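Local coordinates for protein phenol hydroxylase component phL (Pseudomonas stutzeri, PDB 3U52) that probably serves as the companion beta subunit, lacking the diiron centre, in the hydroxylase of a bacterial multicomponent system that hydroxylates phenol, at residues M226-Y231 and D255-S260; H128-A133 and M158-I163. All coordinates share one frame; numbering follows the deposited sequence.

Interaction 1: residues M226-Y231 and D255-S260. With XE (xenon), chain B.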
loop_
_atom_site.group_PDB
_atom_site.type_symbol
_atom_site.label_atom_id
_atom_site.label_comp_id
_atom_site.label_asym_id
_atom_site.label_seq_id
_atom_site.Cartn_x
_atom_site.Cartn_y
_atom_site.Cartn_z
ATOM N N MET D 226 -12.089 38.867 -5.417
ATOM C CA MET D 226 -12.656 38.515 -4.104
ATOM C C MET D 226 -11.669 37.926 -3.085
ATOM O O MET D 226 -11.646 38.340 -1.918
ATOM C CB MET D 226 -13.825 37.548 -4.257
ATOM C CG MET D 226 -14.428 37.130 -2.931
ATOM S SD MET D 226 -15.952 36.237 -3.188
ATOM C CE MET D 226 -15.263 34.691 -3.837
ATOM N N TYR D 227 -10.927 36.909 -3.512
ATOM C CA TYR D 227 -10.000 36.239 -2.616
ATOM C C TYR D 227 -8.931 37.188 -2.066
ATOM O O TYR D 227 -8.741 37.218 -0.873
ATOM C CB TYR D 227 -9.430 34.962 -3.271
ATOM C CG TYR D 227 -10.329 33.803 -2.971
ATOM C CD1 TYR D 227 -11.509 33.632 -3.662
ATOM C CD2 TYR D 227 -10.032 32.923 -1.911
ATOM C CE1 TYR D 227 -12.367 32.593 -3.366
ATOM C CE2 TYR D 227 -10.882 31.869 -1.590
ATOM C CZ TYR D 227 -12.040 31.724 -2.318
ATOM O OH TYR D 227 -12.870 30.691 -2.022
ATOM N N PRO D 228 -8.233 37.966 -2.938
ATOM C CA PRO D 228 -7.317 38.969 -2.341
ATOM C C PRO D 228 -8.012 39.968 -1.412
ATOM O O PRO D 228 -7.509 40.216 -0.323
ATOM C CB PRO D 228 -6.696 39.671 -3.563
ATOM C CG PRO D 228 -6.797 38.568 -4.710
ATOM C CD PRO D 228 -8.172 37.981 -4.426
ATOM N N LEU D 229 -9.172 40.497 -1.812
ATOM C CA LEU D 229 -9.862 41.478 -0.970
ATOM C C LEU D 229 -10.177 40.901 0.391
ATOM O O LEU D 229 -9.905 41.517 1.417
ATOM C CB LEU D 229 -11.162 41.983 -1.624
ATOM C CG LEU D 229 -12.010 42.978 -0.806
ATOM C CD1 LEU D 229 -11.264 44.286 -0.559
ATOM C CD2 LEU D 229 -13.321 43.239 -1.542
ATOM N N VAL D 230 -10.760 39.711 0.393
ATOM C CA VAL D 230 -11.242 39.097 1.635
ATOM C C VAL D 230 -10.127 38.444 2.501
ATOM O O VAL D 230 -10.007 38.729 3.709
ATOM C CB VAL D 230 -12.394 38.110 1.369
ATOM C CG1 VAL D 230 -12.856 37.469 2.697
ATOM C CG2 VAL D 230 -13.569 38.827 0.716
ATOM N N TYR D 231 -9.323 37.570 1.895
ATOM C CA TYR D 231 -8.395 36.761 2.700
ATOM C C TYR D 231 -7.013 37.355 2.818
ATOM O O TYR D 231 -6.184 36.806 3.558
ATOM C CB TYR D 231 -8.350 35.302 2.205
ATOM C CG TYR D 231 -9.724 34.664 2.226
ATOM C CD1 TYR D 231 -10.465 34.532 1.073
ATOM C CD2 TYR D 231 -10.299 34.278 3.417
ATOM C CE1 TYR D 231 -11.767 33.967 1.102
ATOM C CE2 TYR D 231 -11.566 33.717 3.455
ATOM C CZ TYR D 231 -12.288 33.566 2.302
ATOM O OH TYR D 231 -13.553 33.018 2.395
ATOM N N ASP D 255 -4.024 29.262 1.133
ATOM C CA ASP D 255 -3.271 28.202 0.477
ATOM C C ASP D 255 -3.991 27.702 -0.794
ATOM O O ASP D 255 -3.355 27.506 -1.837
ATOM C CB ASP D 255 -3.064 27.014 1.465
ATOM C CG ASP D 255 -1.960 27.304 2.530
ATOM O OD1 ASP D 255 -1.222 28.312 2.364
ATOM O OD2 ASP D 255 -1.852 26.546 3.547
ATOM N N TRP D 256 -5.301 27.463 -0.687
ATOM C CA TRP D 256 -6.120 27.030 -1.837
ATOM C C TRP D 256 -5.995 28.015 -3.018
ATOM O O TRP D 256 -5.738 27.628 -4.172
ATOM C CB TRP D 256 -7.613 26.852 -1.440
ATOM C CG TRP D 256 -8.475 26.563 -2.630
ATOM C CD1 TRP D 256 -8.665 25.340 -3.214
ATOM C CD2 TRP D 256 -9.170 27.519 -3.471
ATOM N NE1 TRP D 256 -9.471 25.464 -4.329
ATOM C CE2 TRP D 256 -9.806 26.779 -4.505
ATOM C CE3 TRP D 256 -9.378 28.913 -3.407
ATOM C CZ2 TRP D 256 -10.606 27.389 -5.490
ATOM C CZ3 TRP D 256 -10.152 29.527 -4.407
ATOM C CH2 TRP D 256 -10.745 28.756 -5.442
ATOM N N TYR D 257 -6.164 29.295 -2.710
ATOM C CA TYR D 257 -6.132 30.343 -3.708
ATOM C C TYR D 257 -4.825 30.399 -4.426
ATOM O O TYR D 257 -4.821 30.450 -5.656
ATOM C CB TYR D 257 -6.436 31.706 -3.113
ATOM C CG TYR D 257 -6.476 32.784 -4.160
ATOM C CD1 TYR D 257 -7.452 32.775 -5.141
ATOM C CD2 TYR D 257 -5.492 33.786 -4.195
ATOM C CE1 TYR D 257 -7.493 33.748 -6.105
ATOM C CE2 TYR D 257 -5.516 34.777 -5.162
ATOM C CZ TYR D 257 -6.537 34.744 -6.115
ATOM O OH TYR D 257 -6.615 35.668 -7.095
ATOM N N LYS D 258 -3.717 30.373 -3.678
ATOM C CA LYS D 258 -2.379 30.390 -4.282
ATOM C C LYS D 258 -2.182 29.239 -5.273
ATOM O O LYS D 258 -1.619 29.424 -6.368
ATOM C CB LYS D 258 -1.301 30.303 -3.186
ATOM C CG LYS D 258 -1.160 31.604 -2.400
ATOM C CD LYS D 258 -0.731 32.750 -3.406
ATOM C CE LYS D 258 -1.551 34.067 -3.286
ATOM N NZ LYS D 258 -0.854 35.154 -2.520
ATOM N N GLU D 259 -2.635 28.055 -4.883
ATOM C CA GLU D 259 -2.540 26.877 -5.766
ATOM C C GLU D 259 -3.435 27.025 -7.009
ATOM O O GLU D 259 -3.095 26.560 -8.074
ATOM C CB GLU D 259 -2.883 25.607 -4.964
ATOM C CG GLU D 259 -2.928 24.321 -5.808
ATOM C CD GLU D 259 -3.930 23.302 -5.258
ATOM O OE1 GLU D 259 -3.564 22.582 -4.293
ATOM O OE2 GLU D 259 -5.091 23.241 -5.782
ATOM N N SER D 260 -4.585 27.673 -6.876
ATOM C CA SER D 260 -5.559 27.707 -7.957
ATOM C C SER D 260 -5.121 28.632 -9.087
ATOM O O SER D 260 -5.469 28.445 -10.237
ATOM C CB SER D 260 -6.910 28.156 -7.427
ATOM O OG SER D 260 -6.895 29.559 -7.232
HETATM XE XE XE B . -5.605 35.432 -1.013
#

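Interaction 2: residues H128-A133 and M158-I163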
loop_
_atom_site.group_PDB
_atom_site.type_symbol
_atom_site.label_atom_id
_atom_site.label_comp_id
_atom_site.label_asym_id
_atom_site.label_seq_id
_atom_site.Cartn_x
_atom_site.Cartn_y
_atom_site.Cartn_z
ATOM N N HIS D 128 -22.383 31.573 0.627
ATOM C CA HIS D 128 -23.401 31.551 -0.441
ATOM C C HIS D 128 -22.766 31.781 -1.818
ATOM O O HIS D 128 -23.178 31.242 -2.865
ATOM C CB HIS D 128 -24.480 32.595 -0.121
ATOM C CG HIS D 128 -25.118 32.422 1.224
ATOM N ND1 HIS D 128 -25.865 31.313 1.570
ATOM C CD2 HIS D 128 -25.120 33.226 2.313
ATOM C CE1 HIS D 128 -26.320 31.460 2.801
ATOM N NE2 HIS D 128 -25.879 32.615 3.268
ATOM N N VAL D 129 -21.690 32.531 -1.812
ATOM C CA VAL D 129 -20.907 32.784 -3.010
ATOM C C VAL D 129 -20.181 31.487 -3.386
ATOM O O VAL D 129 -20.150 31.094 -4.562
ATOM C CB VAL D 129 -19.918 33.950 -2.755
ATOM C CG1 VAL D 129 -18.970 34.195 -3.958
ATOM C CG2 VAL D 129 -20.718 35.226 -2.408
ATOM N N GLU D 130 -19.612 30.809 -2.371
ATOM C CA GLU D 130 -18.964 29.487 -2.576
ATOM C C GLU D 130 -19.956 28.500 -3.196
ATOM O O GLU D 130 -19.610 27.699 -4.101
ATOM C CB GLU D 130 -18.432 28.966 -1.220
ATOM C CG GLU D 130 -17.235 29.780 -0.704
ATOM C CD GLU D 130 -16.100 29.942 -1.737
ATOM O OE1 GLU D 130 -15.699 28.915 -2.327
ATOM O OE2 GLU D 130 -15.602 31.084 -2.006
ATOM N N LEU D 131 -21.192 28.534 -2.700
ATOM C CA LEU D 131 -22.218 27.637 -3.202
ATOM C C LEU D 131 -22.428 27.930 -4.672
ATOM O O LEU D 131 -22.355 27.017 -5.481
ATOM C CB LEU D 131 -23.544 27.777 -2.455
ATOM C CG LEU D 131 -24.476 26.668 -3.000
ATOM C CD1 LEU D 131 -23.953 25.280 -2.669
ATOM C CD2 LEU D 131 -25.788 26.792 -2.409
ATOM N N GLY D 132 -22.667 29.200 -5.028
ATOM C CA GLY D 132 -22.729 29.608 -6.449
ATOM C C GLY D 132 -21.567 29.059 -7.266
ATOM O O GLY D 132 -21.785 28.519 -8.367
ATOM N N ALA D 133 -20.336 29.192 -6.741
ATOM C CA ALA D 133 -19.111 28.725 -7.439
ATOM C C ALA D 133 -19.041 27.196 -7.532
ATOM O O ALA D 133 -18.611 26.664 -8.543
ATOM C CB ALA D 133 -17.848 29.247 -6.755
ATOM N N MET D 158 -15.700 21.040 -5.916
ATOM C CA MET D 158 -15.690 20.353 -4.633
ATOM C C MET D 158 -14.904 21.137 -3.557
ATOM O O MET D 158 -15.349 21.212 -2.425
ATOM C CB MET D 158 -15.218 18.891 -4.788
ATOM C CG MET D 158 -16.188 17.985 -5.641
ATOM S SD MET D 158 -17.981 18.368 -5.461
ATOM C CE MET D 158 -18.373 19.287 -7.011
ATOM N N ASP D 159 -13.797 21.769 -3.930
ATOM C CA ASP D 159 -13.061 22.691 -3.034
ATOM C C ASP D 159 -13.972 23.833 -2.564
ATOM O O ASP D 159 -13.933 24.208 -1.412
ATOM C CB ASP D 159 -11.919 23.334 -3.797
ATOM C CG ASP D 159 -10.811 22.345 -4.176
ATOM O OD1 ASP D 159 -10.741 21.258 -3.568
ATOM O OD2 ASP D 159 -10.020 22.662 -5.099
ATOM N N ARG D 160 -14.797 24.377 -3.469
ATOM C CA ARG D 160 -15.686 25.515 -3.111
ATOM C C ARG D 160 -16.710 25.092 -2.082
ATOM O O ARG D 160 -17.011 25.860 -1.176
ATOM C CB ARG D 160 -16.400 26.165 -4.337
ATOM C CG ARG D 160 -15.543 26.499 -5.524
ATOM C CD ARG D 160 -14.277 27.309 -5.155
ATOM N NE ARG D 160 -14.560 28.696 -4.799
ATOM C CZ ARG D 160 -14.552 29.724 -5.648
ATOM N NH1 ARG D 160 -14.235 29.550 -6.935
ATOM N NH2 ARG D 160 -14.854 30.937 -5.196
ATOM N N LEU D 161 -17.248 23.889 -2.217
ATOM C CA LEU D 161 -18.154 23.341 -1.221
ATOM C C LEU D 161 -17.440 23.152 0.132
ATOM O O LEU D 161 -17.989 23.520 1.148
ATOM C CB LEU D 161 -18.693 22.005 -1.684
ATOM C CG LEU D 161 -19.540 21.272 -0.661
ATOM C CD1 LEU D 161 -20.835 22.118 -0.402
ATOM C CD2 LEU D 161 -19.839 19.817 -1.096
ATOM N N GLY D 162 -16.234 22.580 0.117
ATOM C CA GLY D 162 -15.361 22.497 1.311
ATOM C C GLY D 162 -15.103 23.856 1.946
ATOM O O GLY D 162 -15.243 24.007 3.140
ATOM N N ILE D 163 -14.755 24.860 1.148
ATOM C CA ILE D 163 -14.563 26.217 1.692
ATOM C C ILE D 163 -15.846 26.800 2.341
ATOM O O ILE D 163 -15.813 27.375 3.430
ATOM C CB ILE D 163 -13.980 27.162 0.631
ATOM C CG1 ILE D 163 -12.524 26.773 0.362
ATOM C CG2 ILE D 163 -14.043 28.627 1.096
ATOM C CD1 ILE D 163 -12.042 27.268 -0.927
#

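Interaction 1: residues M226-Y231 and D255-S260
Y227, W256 and Y257 form an aromatic cluster between two antiparallel helices, and the two tyrosines also help line the pocket that holds a xenon atom in the crystal. The case illustrates how large rings can fill the gap between helices whose segment axes stay 10.9 Å apart. At the centre, Y227 CB lies over one face of the Y257 ring, 3.7 Å from its centroid, a CH-pi contact. The two tyrosine rings are nearly parallel, their planes 6° apart, yet they are slid so far that they barely overlap. Y257 reaches this position because its CG stands anti to the backbone N (chi1 -177°). Farther along Y227, W256 CZ3 lies over one face of the phenol ring, offset toward its rim and 3.6 Å from Y227 CZ, with the six-membered rings inclined at 47°. P228 adds a smaller apolar contact, its CD lying 4.0 Å from Y257 CZ.

Xenon shows how closely the cluster borders the pocket: the atom is 3.6 Å from both Y257 CD2 and Y227 O, and D232 is the third residue of the site. Y227 O also accepts the backbone N-H of Y231, within a stretch of helix that is kinked at P228 and widened into a pi-type turn. Helices 126-143 and 147-175 cover two polar ends of the cluster: Y227 OH is hydrogen-bonded to E130 and W256 NE1 to D159. Thus helices 211-240 and 251-274 sit against the other helical pair partly through their aromatic side chains.

Interaction 2: residues H128-A133 and M158-I163
E130 and R160 both leave their helices with CG anti to the carbonyl carbon, and both chains then bend at chi2 (-52° and -50°), R160 bending once more at chi3. These turns fold the two charged chains back into the seam between the helices, where they cross at about a right angle and meet side-on. R160 offers NE to E130 OE1 at 2.7 Å and NH2 to E130 OE2 at 3.3 Å, the second bond longer but nearly straight. Each oxygen is met on its syn side and lies close to the guanidinium plane, although the carboxylate is turned 38° from that plane.

Apolar groups complete the packing around this bidentate salt bridge. A133 CB sits over the centre of one guanidinium face, 3.5 Å from R160 CZ, while I163 CG2 approaches the carboxylate, 3.7 Å from E130 CD. The small alanine suits a close antiparallel pair: the segment axes come within 8.1 Å, and the CA atoms of E130 and R160 are 5.2 Å apart. Even the aliphatic base of the glutamate is packed, with E130 CB 3.4 Å from R160 O.

Beyond the pair, R160 NH1 makes a salt bridge to D223 of helix 211-240. As a worked example of charge burial, the contact shows opposite charges compensating each other: the buried guanidinium, shared by E130 and D223, would be expected to help keep both carboxylates ionised, and the two-nitrogen grip restricts rotation of both flat groups.

Overall arrangement
Following the chain from the N terminus, interaction 2 comes first: helix 126-143 turns back into helix 147-175, and their pairing closes a tight helical hairpin. The chain then passes through helices 180-191 and 196-205 before helix 211-240 and helix 251-274 form a second antiparallel pair, closed by interaction 1 across the short helix 246-249. The two closures neither nest nor cross but stand in series, their centres 13 Å apart. In space the pairs lie against each other, with Y227 CE1 3.5 Å from R160 NH2 and W256 CZ2 3.7 Å from R160 CD. Four helices are thereby joined into one bundle, consistent with the ferritin-like fold of this hydroxylase family.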